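Local coordinates for protein L-hydantoinase (Arthrobacter aurescens, PDB 1GKR) that hydrolyses the cyclic amide ring of hydantoins, preferring aryl over alkyl derivatives with substrate-dependent enantioselectivity, as a homotetrameric enzyme with two zinc ions per subunit, at residues R234-V240 with D258-S263; S241-E247 with R296-Q300. Residue numbers count along the deposited sequence, not the author numbering.

Contact 1 of 2, residues R234-V240 with D258-S263; sequences RLIVLHV and DVHCES. With ZN (zinc ion), chain E.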
loop_
_atom_site.group_PDB
_atom_site.type_symbol
_atom_site.label_atom_id
_atom_site.label_comp_id
_atom_site.label_asym_id
_atom_site.label_seq_id
_atom_site.Cartn_x
_atom_site.Cartn_y
_atom_site.Cartn_z
ATOM N N ARG A 234 20.264 -11.265 -6.983
ATOM C CA ARG A 234 19.504 -10.829 -8.149
ATOM C C ARG A 234 18.579 -11.998 -8.499
ATOM O O ARG A 234 19.029 -13.132 -8.676
ATOM C CB ARG A 234 20.420 -10.524 -9.330
ATOM C CG ARG A 234 19.788 -9.519 -10.262
ATOM C CD ARG A 234 20.357 -9.565 -11.646
ATOM N NE ARG A 234 21.575 -8.779 -11.854
ATOM C CZ ARG A 234 21.681 -7.474 -11.635
ATOM N NH1 ARG A 234 20.650 -6.792 -11.175
ATOM N NH2 ARG A 234 22.805 -6.841 -11.934
ATOM N N LEU A 235 17.287 -11.721 -8.583
ATOM C CA LEU A 235 16.290 -12.735 -8.858
ATOM C C LEU A 235 15.423 -12.420 -10.067
ATOM O O LEU A 235 14.950 -11.299 -10.223
ATOM C CB LEU A 235 15.388 -12.869 -7.640
ATOM C CG LEU A 235 14.085 -13.631 -7.873
ATOM C CD1 LEU A 235 14.426 -15.070 -8.164
ATOM C CD2 LEU A 235 13.180 -13.553 -6.654
ATOM N N ILE A 236 15.209 -13.397 -10.933
ATOM C CA ILE A 236 14.337 -13.170 -12.074
ATOM C C ILE A 236 13.234 -14.201 -11.999
ATOM O O ILE A 236 13.526 -15.388 -12.013
ATOM C CB ILE A 236 15.018 -13.412 -13.424
ATOM C CG1 ILE A 236 16.161 -12.433 -13.645
ATOM C CG2 ILE A 236 13.987 -13.254 -14.536
ATOM C CD1 ILE A 236 16.869 -12.651 -14.970
ATOM N N VAL A 237 11.981 -13.781 -11.910
ATOM C CA VAL A 237 10.909 -14.764 -11.893
ATOM C C VAL A 237 10.584 -15.080 -13.353
ATOM O O VAL A 237 10.188 -14.202 -14.118
ATOM C CB VAL A 237 9.663 -14.236 -11.187
ATOM C CG1 VAL A 237 8.549 -15.280 -11.248
ATOM C CG2 VAL A 237 10.008 -13.892 -9.742
ATOM N N LEU A 238 10.779 -16.341 -13.729
ATOM C CA LEU A 238 10.555 -16.818 -15.090
ATOM C C LEU A 238 9.091 -16.908 -15.444
ATOM O O LEU A 238 8.229 -16.983 -14.565
ATOM C CB LEU A 238 11.190 -18.193 -15.265
ATOM C CG LEU A 238 12.701 -18.283 -15.055
ATOM C CD1 LEU A 238 13.122 -19.731 -15.037
ATOM C CD2 LEU A 238 13.408 -17.541 -16.160
ATOM N N HIS A 239 8.832 -16.906 -16.749
ATOM C CA HIS A 239 7.478 -16.992 -17.312
ATOM C C HIS A 239 6.325 -16.679 -16.369
ATOM O O HIS A 239 5.672 -17.599 -15.871
ATOM C CB HIS A 239 7.243 -18.377 -17.891
ATOM C CG HIS A 239 7.701 -19.475 -16.989
ATOM N ND1 HIS A 239 7.473 -19.459 -15.630
ATOM C CD2 HIS A 239 8.365 -20.626 -17.247
ATOM C CE1 HIS A 239 7.976 -20.554 -15.088
ATOM N NE2 HIS A 239 8.522 -21.278 -16.047
ATOM N N VAL A 240 6.090 -15.390 -16.123
ATOM C CA VAL A 240 4.981 -14.945 -15.288
ATOM C C VAL A 240 3.788 -14.864 -16.244
ATOM O O VAL A 240 3.818 -14.121 -17.229
ATOM C CB VAL A 240 5.274 -13.576 -14.684
ATOM C CG1 VAL A 240 4.031 -13.027 -13.991
ATOM C CG2 VAL A 240 6.407 -13.714 -13.700
ATOM N N ASP A 258 16.095 -6.136 -5.855
ATOM C CA ASP A 258 16.736 -6.474 -7.127
ATOM C C ASP A 258 16.022 -7.687 -7.740
ATOM O O ASP A 258 16.611 -8.740 -7.935
ATOM C CB ASP A 258 18.219 -6.791 -6.886
ATOM C CG ASP A 258 19.023 -6.873 -8.175
ATOM O OD1 ASP A 258 18.429 -6.613 -9.240
ATOM O OD2 ASP A 258 20.243 -7.189 -8.129
ATOM N N VAL A 259 14.744 -7.528 -8.041
ATOM C CA VAL A 259 13.954 -8.604 -8.600
ATOM C C VAL A 259 13.396 -8.165 -9.940
ATOM O O VAL A 259 13.143 -6.991 -10.137
ATOM C CB VAL A 259 12.814 -8.950 -7.651
ATOM C CG1 VAL A 259 13.388 -9.263 -6.297
ATOM C CG2 VAL A 259 11.839 -7.785 -7.547
ATOM N N HIS A 260 13.201 -9.107 -10.857
ATOM C CA HIS A 260 12.707 -8.772 -12.187
ATOM C C HIS A 260 11.678 -9.735 -12.722
ATOM O O HIS A 260 11.610 -10.893 -12.317
ATOM C CB HIS A 260 13.882 -8.707 -13.128
ATOM C CG HIS A 260 15.029 -7.970 -12.544
ATOM N ND1 HIS A 260 15.284 -6.649 -12.831
ATOM C CD2 HIS A 260 15.916 -8.327 -11.586
ATOM C CE1 HIS A 260 16.276 -6.222 -12.073
ATOM N NE2 HIS A 260 16.676 -7.222 -11.307
ATOM N N CYS A 261 10.891 -9.261 -13.672
ATOM C CA CYS A 261 9.840 -10.090 -14.219
ATOM C C CYS A 261 10.028 -10.515 -15.668
ATOM O O CYS A 261 10.294 -9.699 -16.555
ATOM C CB CYS A 261 8.528 -9.359 -14.067
ATOM S SG CYS A 261 7.204 -10.217 -14.810
ATOM N N GLU A 262 9.894 -11.809 -15.904
ATOM C CA GLU A 262 10.014 -12.331 -17.251
ATOM C C GLU A 262 8.685 -12.914 -17.686
ATOM O O GLU A 262 7.976 -13.524 -16.883
ATOM C CB GLU A 262 11.049 -13.457 -17.333
ATOM C CG GLU A 262 11.163 -14.050 -18.742
ATOM C CD GLU A 262 11.626 -15.495 -18.769
ATOM O OE1 GLU A 262 10.861 -16.408 -18.391
ATOM O OE2 GLU A 262 12.771 -15.724 -19.177
ATOM N N SER A 263 8.328 -12.693 -18.944
ATOM C CA SER A 263 7.137 -13.318 -19.483
ATOM C C SER A 263 7.552 -13.722 -20.881
ATOM O O SER A 263 8.715 -13.564 -21.240
ATOM C CB SER A 263 5.948 -12.383 -19.526
ATOM O OG SER A 263 4.794 -13.148 -19.811
HETATM ZN ZN ZN E . 9.278 -23.416 -15.899
#

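Contact 2 of 2, residues S241-E247 with R296-Q300; sequences SNPDGVE and RLWEQ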
loop_
_atom_site.group_PDB
_atom_site.type_symbol
_atom_site.label_atom_id
_atom_site.label_comp_id
_atom_site.label_asym_id
_atom_site.label_seq_id
_atom_site.Cartn_x
_atom_site.Cartn_y
_atom_site.Cartn_z
ATOM N N SER A 241 2.742 -15.626 -15.943
ATOM C CA SER A 241 1.574 -15.719 -16.816
ATOM C C SER A 241 0.431 -14.745 -16.629
ATOM O O SER A 241 -0.417 -14.649 -17.515
ATOM C CB SER A 241 0.960 -17.101 -16.691
ATOM O OG SER A 241 0.230 -17.177 -15.473
ATOM N N ASN A 242 0.379 -14.048 -15.497
ATOM C CA ASN A 242 -0.743 -13.159 -15.237
ATOM C C ASN A 242 -0.391 -11.754 -14.761
ATOM O O ASN A 242 0.617 -11.545 -14.101
ATOM C CB ASN A 242 -1.665 -13.836 -14.230
ATOM C CG ASN A 242 -1.101 -13.808 -12.828
ATOM O OD1 ASN A 242 -1.230 -12.810 -12.116
ATOM N ND2 ASN A 242 -0.456 -14.895 -12.427
ATOM N N PRO A 243 -1.266 -10.778 -15.048
ATOM C CA PRO A 243 -1.102 -9.367 -14.689
ATOM C C PRO A 243 -0.807 -9.102 -13.223
ATOM O O PRO A 243 0.055 -8.278 -12.894
ATOM C CB PRO A 243 -2.432 -8.739 -15.106
ATOM C CG PRO A 243 -3.020 -9.708 -16.082
ATOM C CD PRO A 243 -2.645 -11.030 -15.504
ATOM N N ASP A 244 -1.532 -9.780 -12.340
ATOM C CA ASP A 244 -1.328 -9.567 -10.913
ATOM C C ASP A 244 0.062 -9.957 -10.433
ATOM O O ASP A 244 0.612 -9.320 -9.536
ATOM C CB ASP A 244 -2.390 -10.306 -10.099
ATOM C CG ASP A 244 -3.791 -9.787 -10.365
ATOM O OD1 ASP A 244 -3.955 -8.555 -10.486
ATOM O OD2 ASP A 244 -4.733 -10.605 -10.447
ATOM N N GLY A 245 0.629 -11.000 -11.028
ATOM C CA GLY A 245 1.955 -11.426 -10.636
ATOM C C GLY A 245 2.974 -10.407 -11.102
ATOM O O GLY A 245 3.954 -10.107 -10.404
ATOM N N VAL A 246 2.751 -9.871 -12.296
ATOM C CA VAL A 246 3.655 -8.870 -12.831
ATOM C C VAL A 246 3.665 -7.702 -11.854
ATOM O O VAL A 246 4.730 -7.215 -11.466
ATOM C CB VAL A 246 3.204 -8.374 -14.225
ATOM C CG1 VAL A 246 4.080 -7.217 -14.681
ATOM C CG2 VAL A 246 3.307 -9.514 -15.227
ATOM N N GLU A 247 2.477 -7.273 -11.431
ATOM C CA GLU A 247 2.393 -6.157 -10.506
ATOM C C GLU A 247 3.127 -6.417 -9.182
ATOM O O GLU A 247 3.874 -5.555 -8.705
ATOM C CB GLU A 247 0.929 -5.780 -10.276
ATOM C CG GLU A 247 0.600 -4.346 -10.721
ATOM C CD GLU A 247 -0.610 -4.269 -11.651
ATOM O OE1 GLU A 247 -1.709 -4.722 -11.242
ATOM O OE2 GLU A 247 -0.465 -3.750 -12.790
ATOM N N ARG A 296 -4.414 -6.852 -20.051
ATOM C CA ARG A 296 -3.583 -6.232 -19.026
ATOM C C ARG A 296 -2.108 -6.468 -19.312
ATOM O O ARG A 296 -1.300 -5.544 -19.286
ATOM C CB ARG A 296 -3.914 -6.822 -17.663
ATOM C CG ARG A 296 -5.185 -6.319 -17.035
ATOM C CD ARG A 296 -4.864 -5.214 -16.040
ATOM N NE ARG A 296 -4.213 -5.695 -14.817
ATOM C CZ ARG A 296 -4.689 -6.676 -14.046
ATOM N NH1 ARG A 296 -5.822 -7.301 -14.371
ATOM N NH2 ARG A 296 -4.047 -7.019 -12.936
ATOM N N LEU A 297 -1.767 -7.721 -19.570
ATOM C CA LEU A 297 -0.396 -8.110 -19.857
ATOM C C LEU A 297 0.218 -7.230 -20.934
ATOM O O LEU A 297 1.343 -6.734 -20.776
ATOM C CB LEU A 297 -0.367 -9.564 -20.312
ATOM C CG LEU A 297 0.421 -10.588 -19.498
ATOM C CD1 LEU A 297 0.231 -10.383 -18.014
ATOM C CD2 LEU A 297 -0.049 -11.973 -19.916
ATOM N N TRP A 298 -0.520 -7.029 -22.025
ATOM C CA TRP A 298 -0.023 -6.207 -23.124
ATOM C C TRP A 298 0.222 -4.758 -22.726
ATOM O O TRP A 298 1.133 -4.114 -23.252
ATOM C CB TRP A 298 -0.969 -6.258 -24.310
ATOM C CG TRP A 298 -0.726 -7.419 -25.222
ATOM C CD1 TRP A 298 -1.474 -8.568 -25.323
ATOM C CD2 TRP A 298 0.295 -7.520 -26.218
ATOM N NE1 TRP A 298 -0.987 -9.366 -26.328
ATOM C CE2 TRP A 298 0.097 -8.752 -26.896
ATOM C CE3 TRP A 298 1.356 -6.689 -26.609
ATOM C CZ2 TRP A 298 0.923 -9.174 -27.945
ATOM C CZ3 TRP A 298 2.180 -7.105 -27.652
ATOM C CH2 TRP A 298 1.956 -8.339 -28.311
ATOM N N GLU A 299 -0.591 -4.240 -21.811
ATOM C CA GLU A 299 -0.406 -2.871 -21.345
ATOM C C GLU A 299 0.860 -2.816 -20.500
ATOM O O GLU A 299 1.708 -1.943 -20.661
ATOM C CB GLU A 299 -1.583 -2.433 -20.492
ATOM C CG GLU A 299 -2.824 -2.067 -21.264
ATOM C CD GLU A 299 -3.986 -1.735 -20.341
ATOM O OE1 GLU A 299 -3.757 -1.010 -19.341
ATOM O OE2 GLU A 299 -5.120 -2.195 -20.618
ATOM N N GLN A 300 0.985 -3.772 -19.595
ATOM C CA GLN A 300 2.141 -3.824 -18.727
ATOM C C GLN A 300 3.429 -3.919 -19.533
ATOM O O GLN A 300 4.450 -3.342 -19.155
ATOM C CB GLN A 300 2.012 -5.016 -17.785
ATOM C CG GLN A 300 0.727 -4.998 -16.990
ATOM C CD GLN A 300 0.658 -6.125 -16.001
ATOM O OE1 GLN A 300 0.845 -7.291 -16.360
ATOM N NE2 GLN A 300 0.383 -5.797 -14.746
#

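Contact 1 of 2, residues R234-V240 with D258-S263
Strands 234-237 and 259-263 run parallel, 4.7 Å apart at closest approach and 23° from alignment. Four backbone hydrogen bonds form the ladder: Leu235 N to Asp258 O (3.1 Å), His260 N to Leu235 O (2.9 Å), Val237 N to His260 O (2.9 Å) and Glu262 N to Val237 O (3.0 Å). Beyond it, Val240 N donates to Glu262 O at 2.8 Å. The strands and helix 243-254 make a right-handed beta-alpha-beta unit of the amidohydrolase TIM barrel. Leu235, Val237, Val259 and Cys261 share one face of the sheet, and Val237 packs on Ile249 of that helix. Ile236 and His260 occupy the other face. At the C-terminal ends, Glu262 OE1 accepts from His239 N at 2.7 Å, and Ser263 OG donates to Val240 O at 2.9 Å. His239 NE2 binds zinc at 2.3 Å, a site completed by His183 and the carboxylated Lys147. At the opposite end, Asp258 OD1 accepts from His260 NE2 (2.8 Å) and forms a salt bridge with Arg234 NH1 (3.0 Å).

Contact 2 of 2, residues S241-E247 with R296-Q300
Two neighbouring helices of the TIM-barrel fold meet here, the first turn of helix 243-254 and part of helix 291-303. The axes of the two short helical segments come within 9.8 Å and their directions differ by 31°. Asn242 is the N-cap of the first helix: its OD1 accepts from Gly245 N at 2.8 Å. Apolar packing centres on Leu297. Leu297 CD1 lies 3.8 Å from Pro243 CG and 4.2 Å from Val246 CG2. Leu297 also touches Leu268, in helix 265-268. The charged group lies beside this packing. Arg296 NH2 makes a hydrogen-bonded salt bridge to Asp244 OD1 (2.9 Å) and a long one to Glu247 OE1 (3.7 Å). Pro243 CB sits over one face of the guanidinium, while both acids approach its edge. The last group is the amide of Gln300, which ties the second helix to the backbone and a side chain of the first. Gln300 NE2 donates to Pro243 O at 3.1 Å and to Glu247 OE2 at 3.0 Å.

The chain passes directly from Val240 in contact 1 to Ser241 in contact 2. Helix 243-254, which begins in contact 2, then leads back to the second strand of contact 1. The contact centres are 13 Å apart, and they touch chiefly at Val246. Val246 CG2 is 3.8 Å from Val240 CG1 and 4.0 Å from Cys261 SG. Contact 1 reaches the binuclear zinc site directly: His239 is a ligand, and Glu262 hydrogen-bonds to His60, a ligand of the other zinc. Contact 2 stands further back. The side chain of Ser241 is about 7 Å from that of His239 and about 10 Å from a bound zinc.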